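Local coordinates for putative hemoglobin-like oxygen-binding protein (Pseudoalteromonas haloplanktis, PDB 4UUR), which probably binds and carries oxygen at a heme iron, as a cold-adapted group II truncated hemoglobin of an Antarctic marine bacterium, at residues 101-104 against 105-109; 128-131 against 132-135. All coordinates share one frame; numbering follows the deposited sequence.

Contact 1 (101-104 against 105-109); sequences IDQD and LRDQW. With HEM (protoporphyrin IX containing Fe), chain C.
Two groups grip Asp107 OD1 on the outer side of the first helical turn. Gln103 NE2 donates to it at 3.0 Å, with the oxygen almost in the plane of the amide but the nitrogen standing above that of the carboxylate. The neighbouring Arg106 adds a long salt bridge, NH2 to OD1 at 3.5 Å, while its buried NE has no partner in the model. The bend at chi2 (58°) turns the amide of Gln103 along the helix toward Asp107. A second i to i+4 pair repeats the chemistry: Gln108 NE2 donates to Asp104 OD1 at 3.1 Å, again from above the carboxylate, 55° out of its plane. The amide oxygen of Gln108 turns the other way and accepts from Leu54 N. At the start of the helix Asp102 is the N-cap. With CG set between the backbone N and the carbonyl carbon (chi1 58°), its OD1 takes up Leu105 N at 2.9 Å, nearly head-on, and touches CG of the same leucine. The heme is met mostly by apolar groups. Ile101 CG2 touches the vinyl carbon HEM CBB, and the Trp109 ring lays one face over the porphyrin, its NE1 3.3 Å from HEM CHC. In the plane of that ring, at its edge, NE1 donates to a water at 3.0 Å, and this water sits 2.2 Å from the iron HEM FE, whose axial residue is His96. An indole N-H aimed at the iron-bound ligand from the helix after the axial histidine is the distal-site arrangement of group II truncated hemoglobins.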
loop_
_atom_site.group_PDB
_atom_site.type_symbol
_atom_site.label_atom_id
_atom_site.label_comp_id
_atom_site.label_asym_id
_atom_site.label_seq_id
_atom_site.Cartn_x
_atom_site.Cartn_y
_atom_site.Cartn_z
ATOM N N ILE A 101 10.698 -10.854 4.582
ATOM C CA ILE A 101 10.417 -10.163 3.312
ATOM C C ILE A 101 11.669 -10.097 2.437
ATOM O O ILE A 101 12.589 -9.343 2.748
ATOM C CB ILE A 101 9.957 -8.740 3.617
ATOM C CG1 ILE A 101 8.732 -8.780 4.512
ATOM C CG2 ILE A 101 9.692 -7.975 2.327
ATOM C CD1 ILE A 101 8.328 -7.433 5.010
ATOM N N ASP A 102 11.692 -10.871 1.353
ATOM C CA ASP A 102 12.770 -10.809 0.342
ATOM C C ASP A 102 12.384 -9.960 -0.900
ATOM O O ASP A 102 11.277 -9.423 -0.982
ATOM C CB ASP A 102 13.176 -12.235 -0.110
ATOM C CG ASP A 102 12.013 -13.008 -0.671
ATOM O OD1 ASP A 102 10.988 -12.360 -0.978
ATOM O OD2 ASP A 102 12.080 -14.256 -0.764
ATOM N N GLN A 103 13.316 -9.843 -1.851
ATOM C CA GLN A 103 13.122 -9.142 -3.111
ATOM C C GLN A 103 11.853 -9.628 -3.820
ATOM O O GLN A 103 11.026 -8.852 -4.314
ATOM C CB GLN A 103 14.354 -9.409 -4.022
ATOM C CG GLN A 103 14.420 -8.598 -5.317
ATOM C CD GLN A 103 14.413 -7.096 -5.061
ATOM O OE1 GLN A 103 15.273 -6.578 -4.340
ATOM N NE2 GLN A 103 13.433 -6.389 -5.642
ATOM N N ASP A 104 11.720 -10.932 -3.876
ATOM C CA ASP A 104 10.605 -11.554 -4.531
ATOM C C ASP A 104 9.248 -11.021 -4.009
ATOM O O ASP A 104 8.332 -10.737 -4.797
ATOM C CB ASP A 104 10.744 -13.060 -4.356
ATOM C CG ASP A 104 9.544 -13.827 -4.844
ATOM O OD1 ASP A 104 8.904 -13.394 -5.843
ATOM O OD2 ASP A 104 9.277 -14.896 -4.213
ATOM N N LEU A 105 9.119 -10.907 -2.695
ATOM C CA LEU A 105 7.889 -10.433 -2.099
ATOM C C LEU A 105 7.723 -8.933 -2.264
ATOM O O LEU A 105 6.608 -8.464 -2.441
ATOM C CB LEU A 105 7.788 -10.827 -0.614
ATOM C CG LEU A 105 7.577 -12.304 -0.317
ATOM C CD1 LEU A 105 7.862 -12.581 1.178
ATOM C CD2 LEU A 105 6.176 -12.742 -0.700
ATOM N N ARG A 106 8.811 -8.186 -2.197
ATOM C CA ARG A 106 8.777 -6.785 -2.543
ATOM C C ARG A 106 8.240 -6.537 -3.971
ATOM O O ARG A 106 7.430 -5.637 -4.185
ATOM C CB ARG A 106 10.148 -6.157 -2.445
ATOM C CG ARG A 106 10.062 -4.633 -2.342
ATOM C CD ARG A 106 11.062 -3.889 -3.235
ATOM N NE ARG A 106 10.649 -3.861 -4.637
ATOM C CZ ARG A 106 10.560 -2.781 -5.422
ATOM N NH1 ARG A 106 10.869 -1.547 -5.027
ATOM N NH2 ARG A 106 10.142 -2.962 -6.651
ATOM N N ASP A 107 8.683 -7.348 -4.923
ATOM C CA ASP A 107 8.269 -7.173 -6.312
ATOM C C ASP A 107 6.801 -7.517 -6.518
ATOM O O ASP A 107 6.129 -6.843 -7.284
ATOM C CB ASP A 107 9.127 -8.033 -7.249
ATOM C CG ASP A 107 10.568 -7.555 -7.339
ATOM O OD1 ASP A 107 10.875 -6.367 -7.145
ATOM O OD2 ASP A 107 11.415 -8.410 -7.624
ATOM N N GLN A 108 6.337 -8.590 -5.865
ATOM C CA GLN A 108 4.916 -8.922 -5.792
ATOM C C GLN A 108 4.042 -7.790 -5.224
ATOM O O GLN A 108 2.934 -7.561 -5.734
ATOM C CB GLN A 108 4.699 -10.146 -4.928
ATOM C CG GLN A 108 5.082 -11.431 -5.629
ATOM C CD GLN A 108 5.024 -12.618 -4.701
ATOM O OE1 GLN A 108 3.999 -12.906 -4.117
ATOM N NE2 GLN A 108 6.131 -13.298 -4.548
ATOM N N TRP A 109 4.517 -7.146 -4.154
ATOM C CA TRP A 109 3.830 -6.011 -3.542
ATOM C C TRP A 109 3.795 -4.852 -4.521
ATOM O O TRP A 109 2.735 -4.220 -4.694
ATOM C CB TRP A 109 4.566 -5.544 -2.298
ATOM C CG TRP A 109 3.742 -4.788 -1.338
ATOM C CD1 TRP A 109 3.159 -5.278 -0.202
ATOM C CD2 TRP A 109 3.380 -3.413 -1.409
ATOM N NE1 TRP A 109 2.489 -4.282 0.460
ATOM C CE2 TRP A 109 2.614 -3.121 -0.263
ATOM C CE3 TRP A 109 3.661 -2.385 -2.296
ATOM C CZ2 TRP A 109 2.094 -1.846 -0.016
ATOM C CZ3 TRP A 109 3.146 -1.100 -2.015
ATOM C CH2 TRP A 109 2.384 -0.859 -0.921
HETATM C CHA HEM C . 1.023 -4.868 7.295
HETATM C CHB HEM C . 3.444 -7.529 4.014
HETATM C CHC HEM C . 5.209 -3.395 2.176
HETATM C CHD HEM C . 2.057 -0.930 4.782
HETATM C C1A HEM C . 1.546 -5.937 6.590
HETATM C C2A HEM C . 1.289 -7.280 6.871
HETATM C C3A HEM C . 1.950 -8.018 5.935
HETATM C C4A HEM C . 2.646 -7.144 5.069
HETATM C CMA HEM C . 1.967 -9.538 5.834
HETATM C CAA HEM C . 0.447 -7.852 7.994
HETATM C CBA HEM C . -0.988 -7.328 7.991
HETATM C CGA HEM C . -2.032 -8.298 8.507
HETATM O O1A HEM C . -2.363 -9.364 7.947
HETATM O O2A HEM C . -2.634 -7.962 9.539
HETATM C C1B HEM C . 4.176 -6.608 3.247
HETATM C C2B HEM C . 5.200 -6.961 2.316
HETATM C C3B HEM C . 5.708 -5.795 1.805
HETATM C C4B HEM C . 4.992 -4.730 2.504
HETATM C CMB HEM C . 5.551 -8.396 1.960
HETATM C CAB HEM C . 6.773 -5.393 0.834
HETATM C CBB HEM C . 7.626 -6.243 0.364
HETATM C C1C HEM C . 4.446 -2.332 2.642
HETATM C C2C HEM C . 4.492 -1.002 2.194
HETATM C C3C HEM C . 3.599 -0.306 2.972
HETATM C C4C HEM C . 2.991 -1.236 3.848
HETATM C CMC HEM C . 5.416 -0.484 1.100
HETATM C CAC HEM C . 3.195 1.117 2.935
HETATM C CBC HEM C . 3.568 1.937 1.959
HETATM C C1D HEM C . 1.597 -1.841 5.681
HETATM C C2D HEM C . 0.742 -1.418 6.787
HETATM C C3D HEM C . 0.461 -2.505 7.472
HETATM C C4D HEM C . 1.154 -3.592 6.797
HETATM C CMD HEM C . 0.258 -0.041 7.146
HETATM C CAD HEM C . -0.354 -2.580 8.751
HETATM C CBD HEM C . 0.678 -2.561 9.883
HETATM C CGD HEM C . 0.075 -2.532 11.292
HETATM O O1D HEM C . -1.140 -2.681 11.497
HETATM O O2D HEM C . 0.783 -2.362 12.305
HETATM N NA HEM C . 2.350 -5.872 5.446
HETATM N NB HEM C . 4.108 -5.293 3.300
HETATM N NC HEM C . 3.520 -2.446 3.604
HETATM N ND HEM C . 1.778 -3.142 5.686
HETATM FE FE HEM C . 2.892 -4.161 4.563
HETATM O O HOH W 1 1.189 -4.393 3.202
#

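Contact 2 (128-131 against 132-135); sequences EGLK and QSFG
Phe134 lies against the carbonyl of Leu130, one turn earlier in the same helix. Its CB is 3.5 Å from Leu130 O and CG 3.7 Å from Leu130 O; with CG beside the backbone N (chi1 -78°), the ring carbon CD2 comes to 3.1 Å from that oxygen, which lies oblique to the ring. Further out, CE2 meets Leu130 CB at 4.3 Å, an apolar contact, while the rest of the ring turns to Trp76, Leu73, Met113, Leu117 and the heme. The same Leu130 O accepts the amide of Phe134 at 2.9 Å, and Gln132, Ser133 and Gly135 bond likewise to Glu128, Gly129 and Lys131. Ser133 OG stands 3.2 Å from both Gly129 O and Leu130 O, and its one proton may go to either. On the outward side Glu128 and Gln132 run side by side, Gln132 NE2 donating to Glu128 OE2 at 3.1 Å. Lys131, extended beyond CG, carries NZ to a salt bridge with Asp118 OD1 on helix 103-120. An alanine in place of Phe134 would probably open a gap between Leu130, Trp76 and the heme. The contact thus rests on main-chain hydrogen bonds, with aromatic packing on the buried side and, on the exposed one, a Glu128–Gln132 pair that is doubtful, Glu128 having two conformers.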
loop_
_atom_site.group_PDB
_atom_site.type_symbol
_atom_site.label_atom_id
_atom_site.label_comp_id
_atom_site.label_asym_id
_atom_site.label_seq_id
_atom_site.Cartn_x
_atom_site.Cartn_y
_atom_site.Cartn_z
ATOM N N GLU A 128 3.280 8.475 -11.538
ATOM C CA GLU A 128 4.705 8.102 -11.572
ATOM C C GLU A 128 5.393 8.519 -10.262
ATOM O O GLU A 128 6.245 7.805 -9.734
ATOM C CB GLU A 128 5.404 8.738 -12.788
ATOM C CG GLU A 128 6.863 8.341 -12.990
ATOM C CD GLU A 128 7.070 6.841 -13.156
ATOM O OE1 GLU A 128 6.227 6.155 -13.766
ATOM O OE2 GLU A 128 8.094 6.336 -12.681
ATOM N N GLY A 129 5.023 9.671 -9.737
ATOM C CA GLY A 129 5.486 10.051 -8.402
ATOM C C GLY A 129 5.132 9.015 -7.334
ATOM O O GLY A 129 5.989 8.599 -6.528
ATOM N N LEU A 130 3.885 8.558 -7.334
ATOM C CA LEU A 130 3.457 7.583 -6.303
ATOM C C LEU A 130 4.140 6.240 -6.477
ATOM O O LEU A 130 4.559 5.636 -5.495
ATOM C CB LEU A 130 1.957 7.427 -6.262
ATOM C CG LEU A 130 1.257 8.709 -5.838
ATOM C CD1 LEU A 130 -0.253 8.609 -6.053
ATOM C CD2 LEU A 130 1.570 9.050 -4.387
ATOM N N LYS A 131 4.313 5.803 -7.709
ATOM C CA LYS A 131 4.987 4.541 -7.959
ATOM C C LYS A 131 6.409 4.513 -7.408
ATOM O O LYS A 131 6.846 3.499 -6.874
ATOM C CB LYS A 131 5.059 4.218 -9.462
ATOM C CG LYS A 131 3.817 3.600 -10.055
ATOM C CD LYS A 131 3.951 3.394 -11.566
ATOM C CE LYS A 131 2.697 2.746 -12.117
ATOM N NZ LYS A 131 2.598 2.771 -13.589
ATOM N N GLN A 132 7.147 5.601 -7.616
ATOM C CA GLN A 132 8.552 5.680 -7.192
ATOM C C GLN A 132 8.589 5.698 -5.690
ATOM O O GLN A 132 9.328 4.934 -5.117
ATOM C CB GLN A 132 9.267 6.919 -7.768
ATOM C CG GLN A 132 9.537 6.806 -9.272
ATOM C CD GLN A 132 10.366 5.566 -9.608
ATOM O OE1 GLN A 132 11.320 5.258 -8.910
ATOM N NE2 GLN A 132 9.980 4.834 -10.657
ATOM N N SER A 133 7.746 6.515 -5.060
ATOM C CA SER A 133 7.768 6.639 -3.606
ATOM C C SER A 133 7.314 5.359 -2.821
ATOM O O SER A 133 7.920 4.974 -1.795
ATOM C CB SER A 133 7.040 7.888 -3.172
ATOM O OG SER A 133 5.670 7.828 -3.467
ATOM N N PHE A 134 6.291 4.674 -3.333
ATOM C CA PHE A 134 5.985 3.294 -2.894
ATOM C C PHE A 134 7.153 2.344 -3.168
ATOM O O PHE A 134 7.493 1.537 -2.321
ATOM C CB PHE A 134 4.729 2.693 -3.602
ATOM C CG PHE A 134 3.407 3.177 -3.047
ATOM C CD1 PHE A 134 3.009 2.832 -1.761
ATOM C CD2 PHE A 134 2.547 3.926 -3.817
ATOM C CE1 PHE A 134 1.800 3.270 -1.248
ATOM C CE2 PHE A 134 1.347 4.380 -3.301
ATOM C CZ PHE A 134 0.952 4.045 -2.029
ATOM N N GLY A 135 7.696 2.382 -4.375
ATOM C CA GLY A 135 8.836 1.533 -4.759
ATOM C C GLY A 135 9.991 1.604 -3.751
ATOM O O GLY A 135 10.625 0.599 -3.440
#

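In the fold
Both contacts are local turns on consecutive helices, contact 1 at the start of helix 103-120 and contact 2 within helix 124-141, their centres about 16 Å apart. Each is buried on one side and exposed on the other, and each sends an aromatic residue inward: Trp109 and Phe134 meet, CH2 to CD1 at 3.8 Å, and both belong to the heme pocket. Arg106 NH1 also lies 2.7 Å from Gly135 O, so the two contacts touch there as well. Their outer faces differ. Contact 1 starts a helix and carries an N-cap and two separate amide–carboxylate pairs, whereas contact 2, in mid-helix, relies mainly on main-chain bonds, with Lys131 tied back to helix 103-120.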